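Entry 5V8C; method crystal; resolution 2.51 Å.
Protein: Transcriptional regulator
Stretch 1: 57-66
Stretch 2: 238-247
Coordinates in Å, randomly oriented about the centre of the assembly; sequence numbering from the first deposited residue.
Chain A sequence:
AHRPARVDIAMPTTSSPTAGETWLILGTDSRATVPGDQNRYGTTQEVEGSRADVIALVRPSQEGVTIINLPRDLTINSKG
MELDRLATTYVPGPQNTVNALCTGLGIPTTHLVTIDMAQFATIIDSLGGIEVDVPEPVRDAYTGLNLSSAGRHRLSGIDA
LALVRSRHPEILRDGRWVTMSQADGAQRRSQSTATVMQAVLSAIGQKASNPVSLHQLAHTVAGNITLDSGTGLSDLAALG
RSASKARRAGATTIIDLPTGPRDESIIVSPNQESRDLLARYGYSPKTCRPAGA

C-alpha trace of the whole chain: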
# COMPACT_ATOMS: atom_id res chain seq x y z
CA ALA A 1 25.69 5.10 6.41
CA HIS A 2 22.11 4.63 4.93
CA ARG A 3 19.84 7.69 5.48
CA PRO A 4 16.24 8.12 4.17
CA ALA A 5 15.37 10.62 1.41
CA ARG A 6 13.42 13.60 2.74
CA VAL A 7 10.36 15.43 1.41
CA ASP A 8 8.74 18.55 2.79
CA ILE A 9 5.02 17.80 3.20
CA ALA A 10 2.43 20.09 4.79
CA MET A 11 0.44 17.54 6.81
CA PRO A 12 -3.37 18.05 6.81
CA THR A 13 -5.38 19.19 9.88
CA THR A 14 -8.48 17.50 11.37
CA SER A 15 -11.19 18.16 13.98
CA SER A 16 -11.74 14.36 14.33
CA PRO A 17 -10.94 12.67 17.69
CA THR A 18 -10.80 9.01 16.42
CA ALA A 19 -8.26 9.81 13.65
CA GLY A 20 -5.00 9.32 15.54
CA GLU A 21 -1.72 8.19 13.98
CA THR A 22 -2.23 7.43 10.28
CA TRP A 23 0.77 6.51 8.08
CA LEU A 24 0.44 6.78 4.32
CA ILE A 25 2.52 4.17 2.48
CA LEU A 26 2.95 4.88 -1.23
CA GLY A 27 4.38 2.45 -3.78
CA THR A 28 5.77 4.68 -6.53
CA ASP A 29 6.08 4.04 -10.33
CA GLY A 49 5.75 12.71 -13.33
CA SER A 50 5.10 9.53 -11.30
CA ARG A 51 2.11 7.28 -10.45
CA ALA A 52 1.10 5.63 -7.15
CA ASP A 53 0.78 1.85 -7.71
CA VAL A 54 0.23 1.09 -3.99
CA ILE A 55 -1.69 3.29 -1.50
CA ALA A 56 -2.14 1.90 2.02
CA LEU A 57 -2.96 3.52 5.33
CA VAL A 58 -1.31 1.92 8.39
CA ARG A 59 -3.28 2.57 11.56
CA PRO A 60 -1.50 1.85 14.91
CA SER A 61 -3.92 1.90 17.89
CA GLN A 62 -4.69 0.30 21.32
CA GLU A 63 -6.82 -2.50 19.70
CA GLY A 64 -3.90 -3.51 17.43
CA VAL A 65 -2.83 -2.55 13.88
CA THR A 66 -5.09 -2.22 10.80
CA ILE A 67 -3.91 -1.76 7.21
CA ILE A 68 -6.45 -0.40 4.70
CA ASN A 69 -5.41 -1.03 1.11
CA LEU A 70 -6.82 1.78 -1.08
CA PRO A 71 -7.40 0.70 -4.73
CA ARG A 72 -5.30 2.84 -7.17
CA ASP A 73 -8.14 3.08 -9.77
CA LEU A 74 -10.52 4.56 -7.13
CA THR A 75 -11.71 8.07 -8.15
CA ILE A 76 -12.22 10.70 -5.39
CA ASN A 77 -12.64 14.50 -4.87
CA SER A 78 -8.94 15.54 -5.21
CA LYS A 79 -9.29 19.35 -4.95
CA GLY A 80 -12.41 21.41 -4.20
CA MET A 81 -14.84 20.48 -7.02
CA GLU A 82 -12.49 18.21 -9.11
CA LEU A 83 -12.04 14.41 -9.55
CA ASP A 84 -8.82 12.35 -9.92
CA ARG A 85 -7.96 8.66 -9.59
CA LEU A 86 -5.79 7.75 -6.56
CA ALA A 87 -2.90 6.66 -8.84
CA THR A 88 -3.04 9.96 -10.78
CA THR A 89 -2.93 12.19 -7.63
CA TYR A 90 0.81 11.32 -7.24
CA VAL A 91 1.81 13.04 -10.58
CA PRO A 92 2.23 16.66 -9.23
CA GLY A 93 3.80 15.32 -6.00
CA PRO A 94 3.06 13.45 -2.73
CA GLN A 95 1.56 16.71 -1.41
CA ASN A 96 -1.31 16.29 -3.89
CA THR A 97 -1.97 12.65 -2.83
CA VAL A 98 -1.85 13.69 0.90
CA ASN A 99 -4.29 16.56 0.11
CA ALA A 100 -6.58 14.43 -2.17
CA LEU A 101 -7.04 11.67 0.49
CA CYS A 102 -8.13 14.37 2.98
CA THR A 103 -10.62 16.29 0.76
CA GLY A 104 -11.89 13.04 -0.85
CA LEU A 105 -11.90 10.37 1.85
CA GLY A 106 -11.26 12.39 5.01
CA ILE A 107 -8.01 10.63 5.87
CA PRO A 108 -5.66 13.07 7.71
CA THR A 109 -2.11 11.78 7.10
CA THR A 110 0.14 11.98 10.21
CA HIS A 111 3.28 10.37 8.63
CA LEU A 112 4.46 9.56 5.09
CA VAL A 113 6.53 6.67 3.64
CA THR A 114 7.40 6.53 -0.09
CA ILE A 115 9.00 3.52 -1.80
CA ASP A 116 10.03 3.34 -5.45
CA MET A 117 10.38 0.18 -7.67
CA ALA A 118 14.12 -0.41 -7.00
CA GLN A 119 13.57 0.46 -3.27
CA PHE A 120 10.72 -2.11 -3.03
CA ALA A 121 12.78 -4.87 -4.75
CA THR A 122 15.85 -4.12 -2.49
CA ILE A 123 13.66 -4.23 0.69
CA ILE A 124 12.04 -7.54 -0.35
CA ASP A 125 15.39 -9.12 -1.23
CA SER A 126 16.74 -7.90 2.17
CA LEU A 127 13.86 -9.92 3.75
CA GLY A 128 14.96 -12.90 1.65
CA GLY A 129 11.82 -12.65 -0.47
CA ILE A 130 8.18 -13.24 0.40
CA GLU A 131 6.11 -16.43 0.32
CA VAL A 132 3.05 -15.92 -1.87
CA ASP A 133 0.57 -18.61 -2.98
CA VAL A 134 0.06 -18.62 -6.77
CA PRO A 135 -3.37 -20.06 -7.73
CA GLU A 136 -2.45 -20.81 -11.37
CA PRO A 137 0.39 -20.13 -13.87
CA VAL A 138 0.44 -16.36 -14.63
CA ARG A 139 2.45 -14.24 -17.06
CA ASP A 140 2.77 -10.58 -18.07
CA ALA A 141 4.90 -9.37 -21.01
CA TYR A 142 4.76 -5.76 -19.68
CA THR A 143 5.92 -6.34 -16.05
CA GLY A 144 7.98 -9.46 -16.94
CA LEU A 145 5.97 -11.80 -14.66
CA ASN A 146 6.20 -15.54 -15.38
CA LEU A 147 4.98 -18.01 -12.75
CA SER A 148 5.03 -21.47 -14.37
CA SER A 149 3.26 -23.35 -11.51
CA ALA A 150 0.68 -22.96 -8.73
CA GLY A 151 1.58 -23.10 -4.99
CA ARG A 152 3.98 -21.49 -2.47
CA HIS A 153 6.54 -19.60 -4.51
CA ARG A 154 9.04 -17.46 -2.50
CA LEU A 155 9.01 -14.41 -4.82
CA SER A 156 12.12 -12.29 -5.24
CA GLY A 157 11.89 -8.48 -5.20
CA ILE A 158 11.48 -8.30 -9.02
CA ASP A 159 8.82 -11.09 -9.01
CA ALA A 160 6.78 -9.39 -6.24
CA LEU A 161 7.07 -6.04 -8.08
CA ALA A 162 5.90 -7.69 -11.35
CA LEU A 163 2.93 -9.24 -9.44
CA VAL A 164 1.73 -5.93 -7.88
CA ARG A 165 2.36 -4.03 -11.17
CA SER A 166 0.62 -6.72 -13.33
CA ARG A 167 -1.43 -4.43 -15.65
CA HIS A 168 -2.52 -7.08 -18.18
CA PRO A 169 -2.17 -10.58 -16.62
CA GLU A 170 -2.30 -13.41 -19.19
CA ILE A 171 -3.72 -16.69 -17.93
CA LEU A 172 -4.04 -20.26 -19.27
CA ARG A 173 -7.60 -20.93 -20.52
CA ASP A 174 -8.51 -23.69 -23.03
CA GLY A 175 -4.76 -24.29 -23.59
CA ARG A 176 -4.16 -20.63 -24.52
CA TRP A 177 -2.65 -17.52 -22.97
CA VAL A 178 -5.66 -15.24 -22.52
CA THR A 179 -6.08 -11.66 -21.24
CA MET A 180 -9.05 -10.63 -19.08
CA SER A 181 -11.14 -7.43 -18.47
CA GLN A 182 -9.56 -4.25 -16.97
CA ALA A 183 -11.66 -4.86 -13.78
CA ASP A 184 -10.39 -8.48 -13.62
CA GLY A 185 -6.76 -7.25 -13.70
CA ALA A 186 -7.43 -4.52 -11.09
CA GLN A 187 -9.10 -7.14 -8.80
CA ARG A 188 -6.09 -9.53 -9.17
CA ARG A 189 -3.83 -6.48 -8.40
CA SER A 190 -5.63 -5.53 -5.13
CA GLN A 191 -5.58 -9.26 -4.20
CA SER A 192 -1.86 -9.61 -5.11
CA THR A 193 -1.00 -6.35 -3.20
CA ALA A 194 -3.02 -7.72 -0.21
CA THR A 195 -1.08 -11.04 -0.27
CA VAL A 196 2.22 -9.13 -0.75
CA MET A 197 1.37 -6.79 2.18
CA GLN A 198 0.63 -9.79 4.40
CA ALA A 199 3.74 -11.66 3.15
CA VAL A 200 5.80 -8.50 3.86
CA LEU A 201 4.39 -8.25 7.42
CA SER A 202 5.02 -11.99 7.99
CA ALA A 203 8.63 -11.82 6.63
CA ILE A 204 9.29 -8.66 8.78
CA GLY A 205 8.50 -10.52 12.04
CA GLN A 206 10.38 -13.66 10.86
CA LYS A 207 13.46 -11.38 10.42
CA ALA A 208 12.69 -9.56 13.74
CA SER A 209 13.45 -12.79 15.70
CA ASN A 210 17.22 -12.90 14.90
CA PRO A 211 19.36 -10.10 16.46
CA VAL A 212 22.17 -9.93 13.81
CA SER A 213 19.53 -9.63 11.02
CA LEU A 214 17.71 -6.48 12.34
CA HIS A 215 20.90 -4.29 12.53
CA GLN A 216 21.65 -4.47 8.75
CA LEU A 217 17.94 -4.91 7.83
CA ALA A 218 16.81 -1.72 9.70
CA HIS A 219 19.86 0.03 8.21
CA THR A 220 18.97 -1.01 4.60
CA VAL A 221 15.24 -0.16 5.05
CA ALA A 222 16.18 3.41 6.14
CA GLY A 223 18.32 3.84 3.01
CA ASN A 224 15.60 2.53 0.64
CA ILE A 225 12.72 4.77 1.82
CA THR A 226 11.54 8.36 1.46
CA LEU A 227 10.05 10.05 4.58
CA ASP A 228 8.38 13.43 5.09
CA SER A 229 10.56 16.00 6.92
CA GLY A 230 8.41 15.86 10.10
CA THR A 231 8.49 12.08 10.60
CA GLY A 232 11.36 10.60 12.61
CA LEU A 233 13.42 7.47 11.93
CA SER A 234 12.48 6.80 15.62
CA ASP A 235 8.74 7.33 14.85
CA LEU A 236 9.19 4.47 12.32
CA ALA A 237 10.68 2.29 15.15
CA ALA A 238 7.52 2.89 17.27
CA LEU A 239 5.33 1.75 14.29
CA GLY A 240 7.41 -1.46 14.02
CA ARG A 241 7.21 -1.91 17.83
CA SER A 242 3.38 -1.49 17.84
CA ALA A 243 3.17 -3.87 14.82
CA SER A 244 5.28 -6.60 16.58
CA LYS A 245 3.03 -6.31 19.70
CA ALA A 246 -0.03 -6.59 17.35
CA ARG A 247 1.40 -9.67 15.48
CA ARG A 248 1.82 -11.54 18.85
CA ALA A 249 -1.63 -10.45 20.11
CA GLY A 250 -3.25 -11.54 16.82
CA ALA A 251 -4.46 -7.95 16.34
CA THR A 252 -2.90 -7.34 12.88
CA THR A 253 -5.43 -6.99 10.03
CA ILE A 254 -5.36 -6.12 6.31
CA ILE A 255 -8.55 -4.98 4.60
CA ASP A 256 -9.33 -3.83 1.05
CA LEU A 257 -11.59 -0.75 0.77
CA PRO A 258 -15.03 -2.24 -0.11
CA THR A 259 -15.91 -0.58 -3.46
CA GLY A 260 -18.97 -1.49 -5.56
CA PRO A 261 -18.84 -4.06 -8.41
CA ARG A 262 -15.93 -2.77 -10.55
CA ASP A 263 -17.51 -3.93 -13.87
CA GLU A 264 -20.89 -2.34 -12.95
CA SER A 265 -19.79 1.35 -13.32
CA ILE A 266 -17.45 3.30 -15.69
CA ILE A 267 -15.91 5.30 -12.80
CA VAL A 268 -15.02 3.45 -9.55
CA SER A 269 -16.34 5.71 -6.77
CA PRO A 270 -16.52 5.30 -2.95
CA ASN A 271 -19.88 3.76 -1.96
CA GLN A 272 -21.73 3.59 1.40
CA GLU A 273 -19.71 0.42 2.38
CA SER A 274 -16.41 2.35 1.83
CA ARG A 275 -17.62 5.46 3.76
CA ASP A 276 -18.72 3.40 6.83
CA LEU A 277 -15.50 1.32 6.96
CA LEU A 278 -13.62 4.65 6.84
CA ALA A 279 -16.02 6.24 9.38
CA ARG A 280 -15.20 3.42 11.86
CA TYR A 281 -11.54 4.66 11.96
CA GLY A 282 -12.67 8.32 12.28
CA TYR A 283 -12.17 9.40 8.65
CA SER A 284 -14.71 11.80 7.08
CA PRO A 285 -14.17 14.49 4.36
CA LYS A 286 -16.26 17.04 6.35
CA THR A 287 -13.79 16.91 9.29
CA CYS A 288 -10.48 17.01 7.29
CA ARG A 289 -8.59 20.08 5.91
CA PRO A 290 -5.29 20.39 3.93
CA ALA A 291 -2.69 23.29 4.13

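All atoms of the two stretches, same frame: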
# COMPACT_ATOMS: atom_id res chain seq x y z
N LEU A 57 -3.02 2.76 4.11
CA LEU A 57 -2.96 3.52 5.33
C LEU A 57 -2.77 2.58 6.52
O LEU A 57 -3.51 1.61 6.66
CB LEU A 57 -4.13 4.52 5.49
CG LEU A 57 -5.55 3.98 5.59
CD1 LEU A 57 -5.97 3.82 7.04
CD2 LEU A 57 -6.52 4.91 4.87
N VAL A 58 -1.66 2.77 7.26
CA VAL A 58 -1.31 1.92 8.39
C VAL A 58 -1.77 2.59 9.65
O VAL A 58 -1.34 3.72 9.93
CB VAL A 58 0.20 1.57 8.41
CG1 VAL A 58 0.54 0.64 9.55
CG2 VAL A 58 0.62 0.96 7.08
N ARG A 59 -2.69 1.95 10.38
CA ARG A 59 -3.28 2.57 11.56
C ARG A 59 -2.90 1.91 12.91
O ARG A 59 -3.62 1.04 13.40
CB ARG A 59 -4.80 2.67 11.39
CG ARG A 59 -5.36 4.01 11.80
CD ARG A 59 -6.87 4.06 11.63
NE ARG A 59 -7.52 4.88 12.65
CZ ARG A 59 -7.95 4.40 13.82
NH1 ARG A 59 -7.79 3.12 14.12
NH2 ARG A 59 -8.54 5.21 14.69
N PRO A 60 -1.81 2.38 13.57
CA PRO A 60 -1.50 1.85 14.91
C PRO A 60 -2.45 2.41 15.97
O PRO A 60 -2.78 3.59 15.93
CB PRO A 60 -0.04 2.27 15.14
CG PRO A 60 0.16 3.47 14.27
CD PRO A 60 -0.87 3.44 13.16
N SER A 61 -2.97 1.54 16.84
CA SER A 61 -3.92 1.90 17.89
C SER A 61 -3.77 0.99 19.12
O SER A 61 -2.82 0.21 19.19
CB SER A 61 -5.35 1.86 17.36
OG SER A 61 -5.98 0.60 17.56
N GLN A 62 -4.70 1.11 20.10
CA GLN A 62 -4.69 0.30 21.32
C GLN A 62 -5.39 -1.06 21.14
O GLN A 62 -5.20 -1.95 21.97
CB GLN A 62 -5.25 1.08 22.52
CG GLN A 62 -4.18 1.49 23.54
CD GLN A 62 -3.29 2.61 23.04
OE1 GLN A 62 -3.61 3.80 23.18
NE2 GLN A 62 -2.13 2.26 22.50
N GLU A 63 -6.17 -1.23 20.04
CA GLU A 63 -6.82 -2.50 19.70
C GLU A 63 -5.79 -3.42 19.04
O GLU A 63 -5.75 -4.62 19.32
CB GLU A 63 -8.02 -2.28 18.74
CG GLU A 63 -9.10 -1.35 19.26
CD GLU A 63 -10.11 -1.90 20.25
OE1 GLU A 63 -9.93 -3.05 20.73
OE2 GLU A 63 -11.09 -1.19 20.55
N GLY A 64 -4.95 -2.83 18.18
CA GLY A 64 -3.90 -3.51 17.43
C GLY A 64 -3.37 -2.66 16.29
O GLY A 64 -3.01 -1.51 16.49
N VAL A 65 -3.30 -3.24 15.09
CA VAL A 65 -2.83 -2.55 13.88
C VAL A 65 -3.71 -2.98 12.70
O VAL A 65 -3.90 -4.17 12.49
CB VAL A 65 -1.31 -2.78 13.58
CG1 VAL A 65 -0.94 -2.35 12.16
CG2 VAL A 65 -0.43 -2.07 14.60
N THR A 66 -4.26 -2.00 11.97
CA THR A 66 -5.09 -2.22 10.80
C THR A 66 -4.46 -1.55 9.59
O THR A 66 -3.99 -0.41 9.67
CB THR A 66 -6.55 -1.78 11.06
OG1 THR A 66 -7.13 -2.68 12.01
CG2 THR A 66 -7.41 -1.79 9.80
N ALA A 238 8.73 3.01 16.46
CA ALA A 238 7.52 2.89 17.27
C ALA A 238 6.39 2.17 16.50
O ALA A 238 5.60 1.45 17.12
CB ALA A 238 7.05 4.28 17.69
N LEU A 239 6.30 2.40 15.18
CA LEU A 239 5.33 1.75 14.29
C LEU A 239 5.64 0.25 14.25
O LEU A 239 4.75 -0.55 14.50
CB LEU A 239 5.41 2.36 12.86
CG LEU A 239 4.62 1.64 11.75
CD1 LEU A 239 3.12 1.70 12.00
CD2 LEU A 239 4.95 2.20 10.37
N GLY A 240 6.92 -0.09 14.03
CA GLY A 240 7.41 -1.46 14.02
C GLY A 240 7.23 -2.17 15.35
O GLY A 240 6.91 -3.36 15.38
N ARG A 241 7.41 -1.43 16.47
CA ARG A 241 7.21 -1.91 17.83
C ARG A 241 5.72 -2.20 18.10
O ARG A 241 5.40 -3.20 18.75
CB ARG A 241 7.71 -0.86 18.84
CG ARG A 241 9.18 -0.96 19.19
CD ARG A 241 9.52 -0.09 20.39
NE ARG A 241 10.15 1.17 19.99
CZ ARG A 241 9.61 2.37 20.22
NH1 ARG A 241 8.43 2.47 20.82
NH2 ARG A 241 10.25 3.47 19.83
N SER A 242 4.82 -1.31 17.64
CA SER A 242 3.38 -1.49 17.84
C SER A 242 2.84 -2.59 16.91
O SER A 242 1.88 -3.26 17.26
CB SER A 242 2.63 -0.18 17.65
OG SER A 242 2.26 0.02 16.29
N ALA A 243 3.52 -2.81 15.77
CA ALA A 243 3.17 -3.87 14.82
C ALA A 243 3.58 -5.24 15.37
O ALA A 243 2.78 -6.17 15.28
CB ALA A 243 3.84 -3.61 13.48
N SER A 244 4.79 -5.35 15.98
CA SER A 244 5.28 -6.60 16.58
C SER A 244 4.35 -7.05 17.71
O SER A 244 3.92 -8.20 17.75
CB SER A 244 6.70 -6.43 17.11
OG SER A 244 7.56 -5.89 16.12
N LYS A 245 3.97 -6.11 18.59
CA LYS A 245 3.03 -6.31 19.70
C LYS A 245 1.66 -6.76 19.14
O LYS A 245 1.03 -7.64 19.74
CB LYS A 245 2.89 -4.99 20.49
CG LYS A 245 2.37 -5.14 21.91
CD LYS A 245 2.19 -3.76 22.55
CE LYS A 245 1.68 -3.85 23.98
NZ LYS A 245 0.20 -3.96 24.04
N ALA A 246 1.23 -6.22 17.98
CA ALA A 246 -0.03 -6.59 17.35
C ALA A 246 0.03 -7.93 16.58
O ALA A 246 -1.01 -8.56 16.42
CB ALA A 246 -0.53 -5.47 16.45
N ARG A 247 1.23 -8.36 16.12
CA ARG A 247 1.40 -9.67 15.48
C ARG A 247 1.20 -10.78 16.56
O ARG A 247 0.49 -11.76 16.33
CB ARG A 247 2.81 -9.82 14.89
CG ARG A 247 2.97 -9.42 13.45
CD ARG A 247 3.23 -10.63 12.57
NE ARG A 247 1.97 -11.27 12.17
CZ ARG A 247 1.26 -10.93 11.10
NH1 ARG A 247 1.68 -9.95 10.30
NH2 ARG A 247 0.13 -11.55 10.82

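This is a small, mostly apolar packing contact in which one face of a helix, residues 238-247, lies across a β-hairpin, with no hydrogen bond passing between the two and about 270 Å² buried in total. The strand 57-60 and the helix cross at 73°, their axes 9.4 Å apart at closest approach; a few side chains carry the contact.

Each partner pairs its own backbone. In the hairpin, Arg59 N donates to Thr66 O at 2.8 Å, and Ser61 N donates to Gly64 O at 3.1 Å, closing the turn; within it Glu63 N reaches Ser61 OG at 3.1 Å. In the helix, Ala246 N donates to Ser242 O at 3.1 Å. The strand alternation then sorts the side chains: Val58 and Pro60 point toward the helix, while Arg59 between them points away. Val65, on the returning strand, also points toward the helix.

On the helix, Leu239, Ser242, Ala243 and Ala246 form the contacting stripe, the i, i+3, i+4, i+7 spacing expected of one helical face. Leu239 starts sideways, but its t, p rotamer brings the end of the side chain nearer the hairpin: Leu239 CD1 sits 3.7 Å from Val58 CG1 and 4.1 Å from Pro60 CG. A long, branched side chain suits this position because it can span the gap to two residues of the strand.

Next along the face is a smaller residue. Ser242 faces Pro60, with Ser242 OG 3.4 Å from Pro60 CB. That is a packing contact; the hydroxyl is spent inside the helix, where Ser242 OG donates to Leu239 O at 3.1 Å. Folding the polar group back in this way lets a serine sit against a proline and a valine without leaving its hydrogen unpaired.

Val65, with chi1 at t, has more of its surface covered by the helix than any other hairpin residue. Val65 CG2 nestles among the helix residues, 3.7 Å from Ser242 O, 4.0 Å from Ala243 CA and 3.9 Å from Ala246 CB. The methyl lies against the helix backbone at Ala243, whose own CB points sideways.

The backbones come closest at Gly64 and Ala246, whose CA atoms are 4.9 Å apart. Here Ala246 CB lies 4.0 Å from Gly64 C and 3.8 Å from Val65 N, a methyl pressed on main chain. The alanine fills the buried space with a single carbon. Gly64 has phi/psi of 165/-130, a conformation that suits glycine far better than other residues. The rule is one of reach: leucine extends to Val58, and alanine sits where the backbones come closest.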